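Periplasmic protein (Legionella pneumophila subsp. pneumophila, PDB 4FGQ) is probably a calcium-dependent periplasmic cysteine protease of the bacterial transglutaminase-like family, cleaving proteins in the space between the two membranes. Local coordinates at residues R27-W31 with V76-G82; Y71-E77 with L188-M192; C86-A90 with H121-S125; L107-A113 with K154-N160. All coordinates share one frame; numbering follows the deposited sequence. Where two conformers were deposited one is given.

Contact 1. Residues R27-W31 with V76-G82; sequences RFTAW and VEFIVDG
Ile79 divides its two branches between Phe28 and Trp31, and here the contact is tightest. Its CG2 methyl stands over the centre of the Phe28 ring, 3.5 Å from the centroid, in a CH-pi contact almost exactly on the ring normal. CG1, beside the backbone N (chi1 -63°), leans the other way and lies 3.6 Å from CE3 of Trp31. A beta-branched residue suits this place because one short side chain serves two aromatic groups. Val76 CG1 and Val80 CG2 meet the edge of the Phe28 ring at CZ, 3.9 and 3.8 Å away. Toward solvent the contact changes from apolar packing to a few polar bonds. Arg27, partly exposed, bends at chi3 (-60°) and presents the side of its guanidinium to one carbonyl: NE is 2.9 Å and NH2 3.0 Å from Ile79 O; the oxygen lies in the guanidinium plane, and both donors lie in the carbonyl plane. A weak third bond runs from NH2 to Val80 O, and Gly82 CA lies over one guanidinium face. A cation probably gains from the carbonyl-rich end of a helix. Helices 22-38 and 75-81, with local axes at 132°, thus meet where the second one stops, in a Schellman motif: Gly82, with the positive phi that favours glycine, is its C-prime residue, and an arginine from the neighbouring helix covers the turn.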
loop_
_atom_site.group_PDB
_atom_site.type_symbol
_atom_site.label_atom_id
_atom_site.label_comp_id
_atom_site.label_asym_id
_atom_site.label_seq_id
_atom_site.Cartn_x
_atom_site.Cartn_y
_atom_site.Cartn_z
ATOM N N ARG A 27 13.598 1.702 11.337
ATOM C CA ARG A 27 12.554 1.390 10.366
ATOM C C ARG A 27 12.724 2.202 9.083
ATOM O O ARG A 27 12.536 1.679 7.983
ATOM C CB ARG A 27 11.147 1.593 10.953
ATOM C CG ARG A 27 10.752 0.524 11.968
ATOM C CD ARG A 27 9.243 0.513 12.275
ATOM N NE ARG A 27 8.727 1.767 12.839
ATOM C CZ ARG A 27 8.786 2.115 14.120
ATOM N NH1 ARG A 27 9.368 1.321 15.017
ATOM N NH2 ARG A 27 8.267 3.274 14.509
ATOM N N PHE A 28 13.059 3.482 9.223
ATOM C CA PHE A 28 13.312 4.317 8.049
ATOM C C PHE A 28 14.488 3.773 7.243
ATOM O O PHE A 28 14.403 3.618 6.022
ATOM C CB PHE A 28 13.553 5.783 8.439
ATOM C CG PHE A 28 12.284 6.568 8.652
ATOM C CD1 PHE A 28 11.481 6.918 7.573
ATOM C CD2 PHE A 28 11.892 6.951 9.925
ATOM C CE1 PHE A 28 10.309 7.642 7.763
ATOM C CE2 PHE A 28 10.725 7.670 10.120
ATOM C CZ PHE A 28 9.933 8.019 9.044
ATOM N N THR A 29 15.579 3.458 7.927
ATOM C CA THR A 29 16.759 2.929 7.245
ATOM C C THR A 29 16.450 1.622 6.529
ATOM O O THR A 29 16.905 1.390 5.402
ATOM C CB THR A 29 17.920 2.727 8.230
ATOM O OG1 THR A 29 18.315 4.004 8.752
ATOM C CG2 THR A 29 19.111 2.076 7.536
ATOM N N ALA A 30 15.652 0.776 7.174
ATOM C CA ALA A 30 15.261 -0.501 6.588
ATOM C C ALA A 30 14.396 -0.329 5.343
ATOM O O ALA A 30 14.538 -1.077 4.373
ATOM C CB ALA A 30 14.542 -1.351 7.628
ATOM N N TRP A 31 13.505 0.657 5.380
ATOM C CA TRP A 31 12.639 0.988 4.250
ATOM C C TRP A 31 13.491 1.463 3.068
ATOM O O TRP A 31 13.285 1.033 1.926
ATOM C CB TRP A 31 11.668 2.083 4.686
ATOM C CG TRP A 31 10.641 2.490 3.689
ATOM C CD1 TRP A 31 10.157 1.761 2.638
ATOM C CD2 TRP A 31 9.952 3.742 3.666
ATOM N NE1 TRP A 31 9.208 2.500 1.952
ATOM C CE2 TRP A 31 9.068 3.712 2.566
ATOM C CE3 TRP A 31 10.005 4.888 4.468
ATOM C CZ2 TRP A 31 8.240 4.791 2.255
ATOM C CZ3 TRP A 31 9.179 5.956 4.151
ATOM C CH2 TRP A 31 8.313 5.899 3.059
ATOM N N VAL A 76 5.179 7.915 5.362
ATOM C CA VAL A 76 5.988 8.363 6.491
ATOM C C VAL A 76 5.258 8.175 7.831
ATOM O O VAL A 76 5.857 7.756 8.823
ATOM C CB VAL A 76 6.460 9.817 6.307
ATOM C CG1 VAL A 76 7.100 10.344 7.586
ATOM C CG2 VAL A 76 7.447 9.901 5.138
ATOM N N GLU A 77 3.963 8.467 7.857
ATOM C CA GLU A 77 3.181 8.301 9.078
ATOM C C GLU A 77 3.091 6.828 9.486
ATOM O O GLU A 77 3.139 6.499 10.676
ATOM C CB GLU A 77 1.781 8.898 8.910
ATOM C CG GLU A 77 1.764 10.418 8.854
ATOM C CD GLU A 77 0.384 10.961 8.529
ATOM O OE1 GLU A 77 -0.148 10.616 7.454
ATOM O OE2 GLU A 77 -0.179 11.702 9.360
ATOM N N PHE A 78 2.952 5.956 8.498
ATOM C CA PHE A 78 2.943 4.513 8.729
ATOM C C PHE A 78 4.257 4.095 9.398
ATOM O O PHE A 78 4.263 3.365 10.387
ATOM C CB PHE A 78 2.774 3.787 7.392
ATOM C CG PHE A 78 2.600 2.289 7.512
ATOM C CD1 PHE A 78 3.701 1.448 7.554
ATOM C CD2 PHE A 78 1.333 1.724 7.527
ATOM C CE1 PHE A 78 3.549 0.068 7.635
ATOM C CE2 PHE A 78 1.172 0.343 7.609
ATOM C CZ PHE A 78 2.283 -0.484 7.666
ATOM N N ILE A 79 5.377 4.557 8.856
ATOM C CA ILE A 79 6.684 4.214 9.428
ATOM C C ILE A 79 6.872 4.751 10.853
ATOM O O ILE A 79 7.334 4.026 11.746
ATOM C CB ILE A 79 7.839 4.705 8.530
ATOM C CG1 ILE A 79 7.790 4.020 7.162
ATOM C CG2 ILE A 79 9.186 4.454 9.193
ATOM C CD1 ILE A 79 8.127 2.525 7.187
ATOM N N VAL A 80 6.512 6.015 11.073
ATOM C CA VAL A 80 6.605 6.608 12.404
ATOM C C VAL A 80 5.763 5.838 13.419
ATOM O O VAL A 80 6.223 5.548 14.528
ATOM C CB VAL A 80 6.209 8.102 12.390
ATOM C CG1 VAL A 80 6.058 8.637 13.805
ATOM C CG2 VAL A 80 7.248 8.913 11.629
ATOM N N ASP A 81 4.549 5.472 13.029
ATOM C CA ASP A 81 3.629 4.791 13.942
ATOM C C ASP A 81 3.959 3.313 14.124
ATOM O O ASP A 81 3.509 2.690 15.091
ATOM C CB ASP A 81 2.191 4.911 13.438
ATOM C CG ASP A 81 1.660 6.328 13.516
ATOM O OD1 ASP A 81 2.357 7.193 14.085
ATOM O OD2 ASP A 81 0.535 6.567 13.025
ATOM N N GLY A 82 4.728 2.760 13.191
ATOM C CA GLY A 82 5.066 1.349 13.218
ATOM C C GLY A 82 3.956 0.463 12.685
ATOM O O GLY A 82 3.932 -0.749 12.949
#

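Contact 2. Residues Y71-E77 with L188-M192; sequences YWKSPVE and LMKRM
Tyr71 sets its hydroxyl over the flat face of the Arg191 guanidinium, with OH only 2.9 Å from CZ, yet the two are not hydrogen-bonded. The ring comes from the direction opposite to the arginine chain, its plane 24° from that of the guanidinium; because the oxygen lies over the face while the N-H groups point outward in the guanidinium plane, the angles are poor. The tyrosine proton goes instead to Glu77 OE2, 2.6 Å from OH, on the syn lone pair. Arg191 turns its N-H groups to other acceptors. Its NH2 donates to Trp72 O at 2.7 Å, close to the guanidinium plane, and to Glu77 OE1, somewhat tilted from that plane, at 2.9 Å in a salt bridge, while NE adds a weak bond to the same oxygen. OE1 also takes the Ser74 N-H on its anti lone pair at 2.9 Å, so its negative charge is probably well compensated. Below this polar cluster Met192 crosses Pro75 at about a right angle, SD lying 3.8 Å from CD; a flexible thioether fits against a rigid ring. A water beside Ser74 OG donates a weak bond to Arg191 O. Tyr71 belongs to the calcium site of this protein, empty in the present model. Ser74 and Glu77 form the capping box that starts helix 75-81, whose glutamate doubles as the salt-bridge partner of helix 183-192.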
loop_
_atom_site.group_PDB
_atom_site.type_symbol
_atom_site.label_atom_id
_atom_site.label_comp_id
_atom_site.label_asym_id
_atom_site.label_seq_id
_atom_site.Cartn_x
_atom_site.Cartn_y
_atom_site.Cartn_z
ATOM N N TYR A 71 -8.949 7.979 9.177
ATOM C CA TYR A 71 -7.757 8.694 8.724
ATOM C C TYR A 71 -6.851 7.799 7.885
ATOM O O TYR A 71 -6.536 6.674 8.289
ATOM C CB TYR A 71 -6.982 9.216 9.935
ATOM C CG TYR A 71 -5.795 10.092 9.598
ATOM C CD1 TYR A 71 -4.502 9.588 9.619
ATOM C CD2 TYR A 71 -5.971 11.431 9.280
ATOM C CE1 TYR A 71 -3.416 10.394 9.321
ATOM C CE2 TYR A 71 -4.892 12.243 8.984
ATOM C CZ TYR A 71 -3.620 11.718 9.005
ATOM O OH TYR A 71 -2.551 12.529 8.709
ATOM N N TRP A 72 -6.431 8.296 6.720
ATOM C CA TRP A 72 -5.503 7.562 5.856
ATOM C C TRP A 72 -4.079 8.050 6.092
ATOM O O TRP A 72 -3.805 9.244 5.958
ATOM C CB TRP A 72 -5.842 7.766 4.376
ATOM C CG TRP A 72 -7.109 7.105 3.915
ATOM C CD1 TRP A 72 -8.127 6.631 4.695
ATOM C CD2 TRP A 72 -7.488 6.843 2.556
ATOM N NE1 TRP A 72 -9.120 6.095 3.900
ATOM C CE2 TRP A 72 -8.745 6.207 2.586
ATOM C CE3 TRP A 72 -6.886 7.090 1.318
ATOM C CZ2 TRP A 72 -9.415 5.820 1.418
ATOM C CZ3 TRP A 72 -7.549 6.697 0.165
ATOM C CH2 TRP A 72 -8.798 6.073 0.224
ATOM N N LYS A 73 -3.170 7.135 6.427
ATOM C CA LYS A 73 -1.786 7.501 6.729
ATOM C C LYS A 73 -0.903 7.562 5.492
ATOM O O LYS A 73 -0.944 6.664 4.652
ATOM C CB LYS A 73 -1.160 6.476 7.683
ATOM C CG LYS A 73 -1.861 6.328 9.020
ATOM C CD LYS A 73 -1.029 5.413 9.941
ATOM C CE LYS A 73 -1.799 5.022 11.187
ATOM N NZ LYS A 73 -0.923 4.307 12.171
ATOM N N SER A 74 -0.086 8.611 5.397
ATOM C CA SER A 74 0.990 8.637 4.401
ATOM C C SER A 74 2.017 7.593 4.778
ATOM O O SER A 74 2.056 7.171 5.932
ATOM C CB SER A 74 1.656 10.018 4.370
ATOM O OG SER A 74 2.412 10.248 5.538
ATOM N N PRO A 75 2.852 7.174 3.811
ATOM C CA PRO A 75 3.936 6.223 4.090
ATOM C C PRO A 75 4.806 6.641 5.279
ATOM O O PRO A 75 5.117 5.808 6.126
ATOM C CB PRO A 75 4.752 6.251 2.796
ATOM C CG PRO A 75 3.700 6.496 1.730
ATOM C CD PRO A 75 2.707 7.430 2.364
ATOM N N VAL A 76 5.179 7.915 5.362
ATOM C CA VAL A 76 5.988 8.363 6.491
ATOM C C VAL A 76 5.258 8.175 7.831
ATOM O O VAL A 76 5.857 7.756 8.823
ATOM C CB VAL A 76 6.460 9.817 6.307
ATOM C CG1 VAL A 76 7.100 10.344 7.586
ATOM C CG2 VAL A 76 7.447 9.901 5.138
ATOM N N GLU A 77 3.963 8.467 7.857
ATOM C CA GLU A 77 3.181 8.301 9.078
ATOM C C GLU A 77 3.091 6.828 9.486
ATOM O O GLU A 77 3.139 6.499 10.676
ATOM C CB GLU A 77 1.781 8.898 8.910
ATOM C CG GLU A 77 1.764 10.418 8.854
ATOM C CD GLU A 77 0.384 10.961 8.529
ATOM O OE1 GLU A 77 -0.148 10.616 7.454
ATOM O OE2 GLU A 77 -0.179 11.702 9.360
ATOM N N LEU A 188 -3.888 13.273 1.434
ATOM C CA LEU A 188 -2.744 12.424 1.754
ATOM C C LEU A 188 -1.562 12.768 0.854
ATOM O O LEU A 188 -0.439 12.935 1.342
ATOM C CB LEU A 188 -3.096 10.927 1.645
ATOM C CG LEU A 188 -2.051 9.868 2.038
ATOM C CD1 LEU A 188 -2.737 8.564 2.402
ATOM C CD2 LEU A 188 -1.059 9.595 0.929
ATOM N N MET A 189 -1.801 12.876 -0.446
ATOM C CA MET A 189 -0.713 13.154 -1.374
ATOM C C MET A 189 -0.120 14.550 -1.172
ATOM O O MET A 189 1.048 14.786 -1.483
ATOM C CB MET A 189 -1.167 12.930 -2.816
ATOM C CG MET A 189 -1.441 11.464 -3.107
ATOM S SD MET A 189 -1.705 11.109 -4.843
ATOM C CE MET A 189 -3.273 11.938 -5.155
ATOM N N LYS A 190 -0.920 15.464 -0.634
ATOM C CA LYS A 190 -0.439 16.810 -0.348
ATOM C C LYS A 190 0.454 16.847 0.892
ATOM O O LYS A 190 1.357 17.677 0.981
ATOM C CB LYS A 190 -1.607 17.788 -0.229
ATOM C CG LYS A 190 -2.239 18.114 -1.571
ATOM C CD LYS A 190 -3.441 19.034 -1.437
ATOM C CE LYS A 190 -4.085 19.263 -2.794
ATOM N NZ LYS A 190 -5.378 19.983 -2.689
ATOM N N ARG A 191 0.216 15.938 1.836
ATOM C CA ARG A 191 1.089 15.806 3.004
ATOM C C ARG A 191 2.456 15.264 2.596
ATOM O O ARG A 191 3.458 15.508 3.266
ATOM C CB ARG A 191 0.474 14.884 4.066
ATOM C CG ARG A 191 -0.747 15.456 4.757
ATOM C CD ARG A 191 -0.953 14.852 6.145
ATOM N NE ARG A 191 -1.148 13.406 6.126
ATOM C CZ ARG A 191 -2.295 12.800 5.826
ATOM N NH1 ARG A 191 -3.367 13.508 5.497
ATOM N NH2 ARG A 191 -2.365 11.478 5.859
ATOM N N MET A 192 2.488 14.531 1.488
ATOM C CA MET A 192 3.716 13.905 1.013
ATOM C C MET A 192 4.599 14.890 0.256
ATOM O O MET A 192 5.798 14.664 0.092
ATOM C CB MET A 192 3.387 12.702 0.135
ATOM C CG MET A 192 2.681 11.590 0.895
ATOM S SD MET A 192 2.288 10.222 -0.201
ATOM C CE MET A 192 3.935 9.677 -0.663
HETATM O O HOH W 1 4.065 12.511 4.634
#

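Contact 3. Residues C86-A90 with H121-S125; sequences CEDFA and HMVLS
Cys86 SG accepts the backbone N-H of Met122 at 3.5 Å, almost straight at 167°. The sulfur gets there because it sits between the backbone N and the carbonyl carbon (chi1 59°), turned to strand 119-126 from the first turn of helix 86-100. Next to it is the His121 imidazole, whose CE1 lies 3.7 Å from Cys86 CB; the sulfur approaches this ring obliquely, 4.5 Å from the centroid. A water donates to both Cys86 O and Met122 O, 2.8 and 2.7 Å away, joining helix to strand. Met122 bends at chi2 and chi3 and crosses Glu87, a calcium-site residue, at about a right angle; Met122 CB lies 3.5 Å from Glu87 CG. Asp88 beside it, pointing away from the strand, belongs to the same site. Ala90, small enough for helix and strand to run close, rests its CB 3.7 Å from Val123 O. Further out, Asp138 accepts from His121 NE2 and fixes the ring, and Ile109 and Tyr111 of strand 107-114 pack against Met122. Helix-start cysteine, strand histidine and the aspartate behind are consistent with the Cys-His-Asp triad of clan CA proteases, Cys86 SG probably being the nucleophile and His121 its imidazole partner.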
loop_
_atom_site.group_PDB
_atom_site.type_symbol
_atom_site.label_atom_id
_atom_site.label_comp_id
_atom_site.label_asym_id
_atom_site.label_seq_id
_atom_site.Cartn_x
_atom_site.Cartn_y
_atom_site.Cartn_z
ATOM N N CYS A 86 -5.631 -1.679 7.344
ATOM C CA CYS A 86 -5.451 -2.362 6.063
ATOM C C CYS A 86 -5.239 -1.382 4.911
ATOM O O CYS A 86 -4.493 -1.661 3.963
ATOM C CB CYS A 86 -6.644 -3.269 5.770
ATOM S SG CYS A 86 -8.237 -2.393 5.697
ATOM N N GLU A 87 -5.885 -0.226 5.005
ATOM C CA GLU A 87 -5.772 0.788 3.969
ATOM C C GLU A 87 -4.355 1.362 3.995
ATOM O O GLU A 87 -3.715 1.546 2.948
ATOM C CB GLU A 87 -6.850 1.866 4.173
ATOM C CG GLU A 87 -8.270 1.276 4.290
ATOM C CD GLU A 87 -9.346 2.313 4.579
ATOM O OE1 GLU A 87 -9.025 3.399 5.114
ATOM O OE2 GLU A 87 -10.527 2.039 4.270
ATOM N N ASP A 88 -3.845 1.608 5.199
ATOM C CA ASP A 88 -2.493 2.141 5.352
ATOM C C ASP A 88 -1.420 1.180 4.834
ATOM O O ASP A 88 -0.435 1.617 4.237
ATOM C CB ASP A 88 -2.206 2.508 6.811
ATOM C CG ASP A 88 -3.275 3.417 7.415
ATOM O OD1 ASP A 88 -3.858 4.266 6.699
ATOM O OD2 ASP A 88 -3.538 3.294 8.630
ATOM N N PHE A 89 -1.609 -0.123 5.053
ATOM C CA PHE A 89 -0.675 -1.123 4.515
ATOM C C PHE A 89 -0.661 -1.067 2.993
ATOM O O PHE A 89 0.402 -1.116 2.360
ATOM C CB PHE A 89 -1.084 -2.544 4.931
ATOM C CG PHE A 89 -0.574 -2.977 6.288
ATOM C CD1 PHE A 89 -1.048 -2.387 7.454
ATOM C CD2 PHE A 89 0.326 -4.030 6.398
ATOM C CE1 PHE A 89 -0.605 -2.800 8.698
ATOM C CE2 PHE A 89 0.767 -4.459 7.649
ATOM C CZ PHE A 89 0.308 -3.830 8.800
ATOM N N ALA A 90 -1.843 -0.976 2.393
ATOM C CA ALA A 90 -1.927 -0.963 0.933
ATOM C C ALA A 90 -1.275 0.291 0.350
ATOM O O ALA A 90 -0.611 0.235 -0.692
ATOM C CB ALA A 90 -3.381 -1.077 0.480
ATOM N N HIS A 121 -12.543 -3.955 3.249
ATOM C CA HIS A 121 -11.146 -4.338 3.385
ATOM C C HIS A 121 -10.366 -3.830 2.191
ATOM O O HIS A 121 -10.782 -4.026 1.054
ATOM C CB HIS A 121 -11.021 -5.857 3.442
ATOM C CG HIS A 121 -9.650 -6.329 3.806
ATOM N ND1 HIS A 121 -9.110 -6.129 5.061
ATOM C CD2 HIS A 121 -8.706 -6.978 3.084
ATOM C CE1 HIS A 121 -7.889 -6.636 5.092
ATOM N NE2 HIS A 121 -7.624 -7.164 3.912
ATOM N N MET A 122 -9.226 -3.200 2.447
ATOM C CA MET A 122 -8.414 -2.618 1.378
ATOM C C MET A 122 -7.201 -3.493 1.119
ATOM O O MET A 122 -6.556 -3.983 2.061
ATOM C CB MET A 122 -7.943 -1.216 1.783
ATOM C CG MET A 122 -7.358 -0.357 0.664
ATOM S SD MET A 122 -8.652 0.535 -0.244
ATOM C CE MET A 122 -9.023 1.934 0.814
ATOM N N VAL A 123 -6.889 -3.693 -0.159
ATOM C CA VAL A 123 -5.708 -4.445 -0.574
ATOM C C VAL A 123 -5.017 -3.660 -1.674
ATOM O O VAL A 123 -5.527 -2.630 -2.105
ATOM C CB VAL A 123 -6.074 -5.838 -1.118
ATOM C CG1 VAL A 123 -6.745 -6.675 -0.015
ATOM C CG2 VAL A 123 -6.992 -5.702 -2.335
ATOM N N LEU A 124 -3.866 -4.149 -2.136
ATOM C CA LEU A 124 -3.215 -3.562 -3.306
ATOM C C LEU A 124 -3.310 -4.570 -4.439
ATOM O O LEU A 124 -2.923 -5.721 -4.271
ATOM C CB LEU A 124 -1.747 -3.244 -3.006
ATOM C CG LEU A 124 -0.920 -2.730 -4.193
ATOM C CD1 LEU A 124 -1.580 -1.506 -4.783
ATOM C CD2 LEU A 124 0.483 -2.390 -3.702
ATOM N N SER A 125 -3.865 -4.149 -5.575
ATOM C CA SER A 125 -3.989 -5.028 -6.733
ATOM C C SER A 125 -2.911 -4.726 -7.764
ATOM O O SER A 125 -2.691 -3.569 -8.124
ATOM C CB SER A 125 -5.366 -4.850 -7.389
ATOM O OG SER A 125 -6.406 -5.294 -6.527
HETATM O O HOH W 2 -4.079 -4.265 3.156
#

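Contact 4. Residues L107-A113 with K154-N160; sequences LRITYAA and KPVYSFN
Tyr157 and Tyr111 lie on the same face of the sheet but choose different first torsions. Tyr111 CG is anti to the backbone N, whereas Tyr157 (chi1 72°) takes the crowded position between N and carbonyl carbon and swings its ring back over the neighbouring strand. There Tyr111 CB sits over one face of the Tyr157 ring, 3.7 Å from the centroid; the two rings are nearly parallel at 17° but slid apart, so they barely overlap. Phe159 repeats the choice (chi1 63°), and its ring covers Ile109, whose CB is 3.9 Å from the centroid. Flat aromatic rings suit these places, since they can lie over CB atoms of the adjacent strand. Val156 lies alongside Tyr111, with CB at the ring edge. It takes part in a classic bulge: Tyr111 O accepts from Val156 N at 2.7 Å and Tyr157 N at 3.3 Å. At the other end the Asn160 side chain continues the pairing, ND2 donating to Leu107 O at 3.0 Å, while its OD1 receives the Glu162 and Gly163 amides. The aromatics thus pack one face through C-H groups, while an amide that both donates and accepts extends the strand bonding into the following turn.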
loop_
_atom_site.group_PDB
_atom_site.type_symbol
_atom_site.label_atom_id
_atom_site.label_comp_id
_atom_site.label_asym_id
_atom_site.label_seq_id
_atom_site.Cartn_x
_atom_site.Cartn_y
_atom_site.Cartn_z
ATOM N N LEU A 107 -0.632 -0.716 -10.827
ATOM C CA LEU A 107 -0.958 -0.846 -9.413
ATOM C C LEU A 107 -2.203 -0.058 -9.076
ATOM O O LEU A 107 -2.296 1.130 -9.379
ATOM C CB LEU A 107 0.204 -0.340 -8.555
ATOM C CG LEU A 107 1.508 -1.132 -8.676
ATOM C CD1 LEU A 107 2.649 -0.345 -8.073
ATOM C CD2 LEU A 107 1.362 -2.470 -7.964
ATOM N N ARG A 108 -3.169 -0.717 -8.445
ATOM C CA ARG A 108 -4.364 -0.011 -8.000
ATOM C C ARG A 108 -4.707 -0.418 -6.598
ATOM O O ARG A 108 -4.933 -1.599 -6.333
ATOM C CB ARG A 108 -5.543 -0.291 -8.933
ATOM C CG ARG A 108 -5.349 0.278 -10.324
ATOM C CD ARG A 108 -6.560 0.105 -11.196
ATOM N NE ARG A 108 -6.269 0.525 -12.568
ATOM C CZ ARG A 108 -7.112 0.391 -13.591
ATOM N NH1 ARG A 108 -8.305 -0.154 -13.403
ATOM N NH2 ARG A 108 -6.751 0.795 -14.800
ATOM N N ILE A 109 -4.713 0.556 -5.692
ATOM C CA ILE A 109 -5.156 0.314 -4.333
ATOM C C ILE A 109 -6.652 0.026 -4.411
ATOM O O ILE A 109 -7.407 0.791 -5.024
ATOM C CB ILE A 109 -4.884 1.537 -3.450
ATOM C CG1 ILE A 109 -3.380 1.863 -3.443
ATOM C CG2 ILE A 109 -5.409 1.304 -2.033
ATOM C CD1 ILE A 109 -3.049 3.279 -2.910
ATOM N N THR A 110 -7.094 -1.077 -3.805
ATOM C CA THR A 110 -8.451 -1.567 -4.048
ATOM C C THR A 110 -9.268 -1.676 -2.774
ATOM O O THR A 110 -8.873 -2.369 -1.841
ATOM C CB THR A 110 -8.426 -2.958 -4.700
ATOM O OG1 THR A 110 -7.712 -2.881 -5.937
ATOM C CG2 THR A 110 -9.842 -3.457 -4.987
ATOM N N TYR A 111 -10.419 -1.020 -2.773
ATOM C CA TYR A 111 -11.362 -1.092 -1.663
ATOM C C TYR A 111 -12.359 -2.184 -2.012
ATOM O O TYR A 111 -13.040 -2.116 -3.044
ATOM C CB TYR A 111 -12.048 0.257 -1.531
ATOM C CG TYR A 111 -13.085 0.415 -0.435
ATOM C CD1 TYR A 111 -12.773 1.072 0.739
ATOM C CD2 TYR A 111 -14.387 -0.008 -0.619
ATOM C CE1 TYR A 111 -13.726 1.266 1.725
ATOM C CE2 TYR A 111 -15.341 0.180 0.355
ATOM C CZ TYR A 111 -15.002 0.813 1.525
ATOM O OH TYR A 111 -15.959 1.007 2.501
ATOM N N ALA A 112 -12.437 -3.199 -1.158
ATOM C CA ALA A 112 -13.271 -4.356 -1.429
ATOM C C ALA A 112 -14.179 -4.652 -0.239
ATOM O O ALA A 112 -13.870 -4.300 0.897
ATOM C CB ALA A 112 -12.401 -5.574 -1.748
ATOM N N ALA A 113 -15.303 -5.298 -0.508
ATOM C CA ALA A 113 -16.120 -5.841 0.568
ATOM C C ALA A 113 -15.533 -7.216 0.907
ATOM O O ALA A 113 -15.328 -8.038 0.009
ATOM C CB ALA A 113 -17.558 -5.983 0.108
ATOM N N LYS A 154 -14.744 -8.743 -2.721
ATOM C CA LYS A 154 -15.546 -8.195 -3.818
ATOM C C LYS A 154 -15.188 -6.723 -3.994
ATOM O O LYS A 154 -15.591 -5.883 -3.193
ATOM C CB LYS A 154 -17.035 -8.346 -3.506
ATOM C CG LYS A 154 -17.957 -7.903 -4.645
ATOM C CD LYS A 154 -19.417 -8.121 -4.284
ATOM C CE LYS A 154 -20.327 -7.747 -5.457
ATOM N NZ LYS A 154 -21.774 -7.902 -5.134
ATOM N N PRO A 155 -14.409 -6.402 -5.034
ATOM C CA PRO A 155 -13.988 -5.011 -5.236
ATOM C C PRO A 155 -15.166 -4.038 -5.390
ATOM O O PRO A 155 -16.184 -4.353 -6.017
ATOM C CB PRO A 155 -13.193 -5.079 -6.541
ATOM C CG PRO A 155 -12.668 -6.484 -6.577
ATOM C CD PRO A 155 -13.804 -7.311 -6.025
ATOM N N VAL A 156 -15.000 -2.853 -4.812
ATOM C CA VAL A 156 -15.959 -1.764 -4.925
ATOM C C VAL A 156 -15.377 -0.636 -5.775
ATOM O O VAL A 156 -16.025 -0.166 -6.714
ATOM C CB VAL A 156 -16.364 -1.263 -3.531
ATOM C CG1 VAL A 156 -17.347 -0.099 -3.627
ATOM C CG2 VAL A 156 -16.989 -2.405 -2.749
ATOM N N TYR A 157 -14.170 -0.196 -5.445
ATOM C CA TYR A 157 -13.477 0.788 -6.278
ATOM C C TYR A 157 -11.984 0.620 -6.124
ATOM O O TYR A 157 -11.524 -0.049 -5.206
ATOM C CB TYR A 157 -13.897 2.230 -5.933
ATOM C CG TYR A 157 -13.378 2.770 -4.612
ATOM C CD1 TYR A 157 -12.156 3.425 -4.542
ATOM C CD2 TYR A 157 -14.129 2.663 -3.447
ATOM C CE1 TYR A 157 -11.683 3.931 -3.345
ATOM C CE2 TYR A 157 -13.665 3.175 -2.244
ATOM C CZ TYR A 157 -12.442 3.804 -2.202
ATOM O OH TYR A 157 -11.965 4.314 -1.015
ATOM N N SER A 158 -11.220 1.205 -7.040
ATOM C CA SER A 158 -9.772 1.165 -6.936
ATOM C C SER A 158 -9.199 2.510 -7.373
ATOM O O SER A 158 -9.879 3.303 -8.024
ATOM C CB SER A 158 -9.184 0.011 -7.758
ATOM O OG SER A 158 -9.449 0.184 -9.135
ATOM N N PHE A 159 -7.962 2.783 -6.989
ATOM C CA PHE A 159 -7.367 4.078 -7.292
ATOM C C PHE A 159 -5.848 4.025 -7.222
ATOM O O PHE A 159 -5.265 3.104 -6.644
ATOM C CB PHE A 159 -7.894 5.135 -6.316
ATOM C CG PHE A 159 -7.533 4.873 -4.889
ATOM C CD1 PHE A 159 -6.443 5.504 -4.313
ATOM C CD2 PHE A 159 -8.279 3.985 -4.120
ATOM C CE1 PHE A 159 -6.103 5.264 -2.988
ATOM C CE2 PHE A 159 -7.942 3.738 -2.791
ATOM C CZ PHE A 159 -6.858 4.378 -2.232
ATOM N N ASN A 160 -5.205 5.016 -7.828
ATOM C CA ASN A 160 -3.781 5.245 -7.607
ATOM C C ASN A 160 -3.499 6.744 -7.699
ATOM O O ASN A 160 -4.430 7.546 -7.669
ATOM C CB ASN A 160 -2.908 4.420 -8.570
ATOM C CG ASN A 160 -3.273 4.632 -10.026
ATOM O OD1 ASN A 160 -3.803 5.678 -10.400
ATOM N ND2 ASN A 160 -2.986 3.630 -10.865
HETATM O O HOH W 3 -4.039 2.051 -13.682
#

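Contacts 1 and 2 share Val76 and Glu77 on helix 75-81, their centres about 12 Å apart, and lie on the helical side. Contacts 3 and 4 lie about 8 Å apart, centre to centre, around the antiparallel sheet, in which strands 119-126, 107-114 and 153-159 are neighbours. Along the chain contacts 1 and 2 cross, contact 1 closes before contact 3 opens, and contacts 3 and 4 cross, both nested inside the loop closed by contact 2. That contact joins the two sides: Lys73 meets Asp88, and Trp72 packs on Phe159. Contacts 1 and 4 are about 24 Å apart; contact 3 lies between them, where the start of helix 86-100, with the probable active-site cysteine and calcium-site residues, faces the sheet.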